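Local coordinates for BH0236 protein (Bacillus halodurans, PDB 5T7A) that probably binds beta-1,3-glucan as a family 56 carbohydrate-binding module, assisting recognition and hydrolysis of the polysaccharide, at residues A[57-62]-A[106-111]. Numbering follows the deposited sequence.
Sequences ARYVDV and GPQYTT. With EDO (1,2-ethanediol), chain D.
At one end of an antiparallel beta-sheet, Arg58 and Tyr59, just before strand 60-66, reach across strand 95-103 to meet Gly106, in the loop before the outermost strand 108-117, and Gln108, its first residue, forming a small polar cluster on the protein surface. A 1,2-ethanediol, probably from the crystallisation liquor, is modelled beside it, though its placing against Tyr59 OH and Gly106 O is doubtful. The Tyr59 hydroxyl OH donates a hydrogen bond to OE1 of Gln108 (2.5 Å), which accepts it on a lone pair in the carbonyl plane, with a C=O...donor angle of 134°. The long, rigid phenol suits Tyr59 by carrying its hydroxyl across to OE1, which lies at the ring edge; ring and amide planes are turned 62° apart. With CG between the backbone N and the carbonyl carbon (chi1 58°) and the rest of the chain extended, Gln108 carries a neutral carbonyl acceptor out to the phenol. A phenylalanine in place of Tyr59 would probably leave OE1 without this donor and free the amide to turn. Arg58 bends at chi3, bringing its guanidinium beside the tyrosine, whose CE2 lies 4.0 Å above the guanidinium plane, toward the rim. Its several N-H groups suit it to two partners: NE salt-bridges Glu103, the stronger one, while NH2 makes a weak bond of 2.9 Å to Gly106 O, an atom less surely placed. Glu103 also accepts a hydrogen bond from the backbone N of Gly106. Glycine suits that position because its backbone angles would press a CB against the preceding carbonyl O, and a CB would also strike Pro107 CD. Side chains from beside strand 60-66 thus span strand 95-103 to the edge strand on the surface of this all-beta, antiparallel carbohydrate-binding module.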
ATOM      1  N   ALA A  57      -6.214 -12.573  -3.936  1.00 11.56           N
ATOM      2  CA  ALA A  57      -5.836 -12.704  -2.518  1.00 10.92           C
ATOM      3  C   ALA A  57      -7.128 -12.770  -1.639  1.00 10.16           C
ATOM      4  O   ALA A  57      -8.069 -12.058  -1.875  1.00 11.28           O
ATOM      5  CB  ALA A  57      -5.020 -11.489  -2.130  1.00 10.41           C
ATOM      6  N   ARG A  58      -7.094 -13.609  -0.601  1.00  9.57           N
ATOM      7  CA  ARG A  58      -8.206 -13.643   0.340  1.00 11.25           C
ATOM      8  C   ARG A  58      -8.206 -12.349   1.184  1.00 11.08           C
ATOM      9  O   ARG A  58      -9.280 -11.845   1.600  1.00 12.88           O
ATOM     10  CB  ARG A  58      -8.121 -14.838   1.225  1.00 12.05           C
ATOM     11  CG  ARG A  58      -8.432 -16.159   0.522  1.00 13.95           C
ATOM     12  CD  ARG A  58      -8.491 -17.300   1.544  1.00 15.05           C
ATOM     13  NE  ARG A  58      -7.181 -17.720   2.023  1.00 17.10           N
ATOM     14  CZ  ARG A  58      -6.859 -17.855   3.299  1.00 16.99           C
ATOM     15  NH1 ARG A  58      -7.742 -17.535   4.271  1.00 17.73           N
ATOM     16  NH2 ARG A  58      -5.684 -18.256   3.602  1.00 15.74           N
ATOM     17  N   TYR A  59      -7.033 -11.781   1.391  1.00 10.17           N
ATOM     18  CA  TYR A  59      -6.870 -10.557   2.176  1.00  9.65           C
ATOM     19  C   TYR A  59      -5.510  -9.953   1.889  1.00  9.08           C
ATOM     20  O   TYR A  59      -4.568 -10.669   1.496  1.00  8.60           O
ATOM     21  CB  TYR A  59      -6.957 -10.838   3.677  1.00 10.66           C
ATOM     22  CG  TYR A  59      -5.976 -11.815   4.242  1.00 10.43           C
ATOM     23  CD1 TYR A  59      -4.727 -11.428   4.676  1.00 10.19           C
ATOM     24  CD2 TYR A  59      -6.272 -13.169   4.316  1.00 10.60           C
ATOM     25  CE1 TYR A  59      -3.812 -12.356   5.173  1.00 10.99           C
ATOM     26  CE2 TYR A  59      -5.362 -14.105   4.858  1.00 10.77           C
ATOM     27  CZ  TYR A  59      -4.152 -13.705   5.274  1.00 10.81           C
ATOM     28  OH  TYR A  59      -3.234 -14.626   5.755  1.00 11.79           O
ATOM     29  N   VAL A  60      -5.442  -8.642   2.093  1.00  8.68           N
ATOM     30  CA  VAL A  60      -4.112  -7.941   2.077  1.00  8.74           C
ATOM     31  C   VAL A  60      -4.156  -6.905   3.192  1.00  8.39           C
ATOM     32  O   VAL A  60      -5.108  -6.156   3.297  1.00  9.02           O
ATOM     33  CB  VAL A  60      -3.900  -7.212   0.736  1.00  9.16           C
ATOM     34  CG1 VAL A  60      -2.567  -6.554   0.748  1.00  9.48           C
ATOM     35  CG2 VAL A  60      -3.987  -8.192  -0.413  1.00  9.80           C
ATOM     36  N   ASP A  61      -3.125  -6.920   4.043  1.00  9.24           N
ATOM     37  CA  ASP A  61      -2.875  -5.888   5.048  1.00 10.06           C
ATOM     38  C   ASP A  61      -1.767  -4.946   4.578  1.00  9.50           C
ATOM     39  O   ASP A  61      -0.836  -5.369   3.882  1.00  8.93           O
ATOM     40  CB  ASP A  61      -2.432  -6.478   6.341  1.00 11.48           C
ATOM     41  CG  ASP A  61      -3.499  -7.359   6.996  1.00 15.56           C
ATOM     42  OD1 ASP A  61      -4.681  -7.166   6.730  1.00 15.28           O
ATOM     43  OD2 ASP A  61      -3.117  -8.276   7.766  1.00 19.63           O
ATOM     44  N   VAL A  62      -1.901  -3.669   4.950  1.00  8.51           N
ATOM     45  CA  VAL A  62      -0.848  -2.719   4.765  1.00  9.08           C
ATOM     46  C   VAL A  62      -0.298  -2.259   6.087  1.00  9.47           C
ATOM     47  O   VAL A  62      -1.061  -2.117   7.068  1.00 11.25           O
ATOM     48  CB  VAL A  62      -1.313  -1.528   3.886  1.00  9.05           C
ATOM     49  CG1 VAL A  62      -2.439  -0.720   4.526  1.00  8.86           C
ATOM     50  CG2 VAL A  62      -0.150  -0.648   3.511  1.00  9.73           C
ATOM     51  N   GLY A 106      -3.187 -19.725   0.020  1.00 12.01           N
ATOM     52  CA  GLY A 106      -3.232 -20.278   1.373  1.00 11.08           C
ATOM     53  C   GLY A 106      -2.355 -19.523   2.354  1.00 10.02           C
ATOM     54  O   GLY A 106      -2.874 -18.877   3.276  1.00 12.81           O
ATOM     55  N   PRO A 107      -1.043 -19.562   2.139  1.00 10.36           N
ATOM     56  CA  PRO A 107      -0.112 -18.821   3.012  1.00 11.51           C
ATOM     57  C   PRO A 107      -0.140 -17.349   2.746  1.00 11.27           C
ATOM     58  O   PRO A 107      -0.811 -16.904   1.800  1.00 11.18           O
ATOM     59  CB  PRO A 107       1.240 -19.307   2.594  1.00 12.39           C
ATOM     60  CG  PRO A 107       0.988 -20.425   1.679  1.00 14.46           C
ATOM     61  CD  PRO A 107      -0.327 -20.285   1.114  1.00 11.47           C
ATOM     62  N   GLN A 108       0.561 -16.619   3.600  1.00 11.37           N
ATOM     63  CA  GLN A 108       0.744 -15.183   3.424  1.00 11.28           C
ATOM     64  C   GLN A 108       2.235 -14.853   3.345  1.00 11.59           C
ATOM     65  O   GLN A 108       3.118 -15.579   3.793  1.00 12.03           O
ATOM     66  CB  GLN A 108       0.094 -14.372   4.520  1.00 11.59           C
ATOM     67  CG  GLN A 108       0.611 -14.724   5.909  1.00 12.69           C
ATOM     68  CD  GLN A 108      -0.058 -13.838   6.972  1.00 11.93           C
ATOM     69  OE1 GLN A 108      -1.268 -13.570   6.913  1.00 14.75           O
ATOM     70  NE2 GLN A 108       0.715 -13.340   7.888  1.00 14.59           N
ATOM     71  N   TYR A 109       2.469 -13.712   2.732  1.00  9.12           N
ATOM     72  CA  TYR A 109       3.794 -13.226   2.447  1.00  8.93           C
ATOM     73  C   TYR A 109       3.884 -11.742   2.751  1.00  8.41           C
ATOM     74  O   TYR A 109       2.928 -11.020   2.565  1.00  8.69           O
ATOM     75  CB  TYR A 109       4.140 -13.475   0.949  1.00  8.88           C
ATOM     76  CG  TYR A 109       3.949 -14.916   0.560  1.00  9.69           C
ATOM     77  CD1 TYR A 109       4.934 -15.857   0.799  1.00 10.87           C
ATOM     78  CD2 TYR A 109       2.744 -15.350  -0.001  1.00 10.94           C
ATOM     79  CE1 TYR A 109       4.720 -17.189   0.529  1.00 10.64           C
ATOM     80  CE2 TYR A 109       2.538 -16.688  -0.312  1.00 11.76           C
ATOM     81  CZ  TYR A 109       3.547 -17.584  -0.066  1.00 12.83           C
ATOM     82  OH  TYR A 109       3.378 -18.955  -0.391  1.00 12.63           O
ATOM     83  N   THR A 110       5.052 -11.280   3.189  1.00  7.82           N
ATOM     84  CA  THR A 110       5.260  -9.875   3.505  1.00  8.45           C
ATOM     85  C   THR A 110       6.371  -9.247   2.709  1.00  8.21           C
ATOM     86  O   THR A 110       7.441  -9.840   2.522  1.00  9.33           O
ATOM     87  CB  THR A 110       5.548  -9.737   5.011  1.00  8.36           C
ATOM     88  OG1 THR A 110       4.446 -10.290   5.806  1.00  9.20           O
ATOM     89  CG2 THR A 110       5.761  -8.289   5.434  1.00  9.63           C
ATOM     90  N   THR A 111       6.111  -8.048   2.231  1.00  8.19           N
ATOM     91  CA  THR A 111       7.069  -7.338   1.434  1.00  8.52           C
ATOM     92  C   THR A 111       8.042  -6.492   2.296  1.00  8.28           C
ATOM     93  O   THR A 111       7.812  -6.232   3.452  1.00  9.46           O
ATOM     94  CB  THR A 111       6.346  -6.386   0.445  1.00  8.73           C
ATOM     95  OG1 THR A 111       5.858  -5.199   1.109  1.00  8.19           O
ATOM     96  CG2 THR A 111       5.245  -7.079  -0.290  1.00  8.84           C
TER
HETATM   97  C1  EDO D1102      -4.264 -17.490   6.572  1.00 21.35           C
HETATM   98  O1  EDO D1102      -4.605 -18.877   6.260  1.00 26.07           O
HETATM   99  C2  EDO D1102      -3.448 -17.026   5.427  1.00 22.40           C
HETATM  100  O2  EDO D1102      -2.188 -17.376   5.591  1.00 25.79           O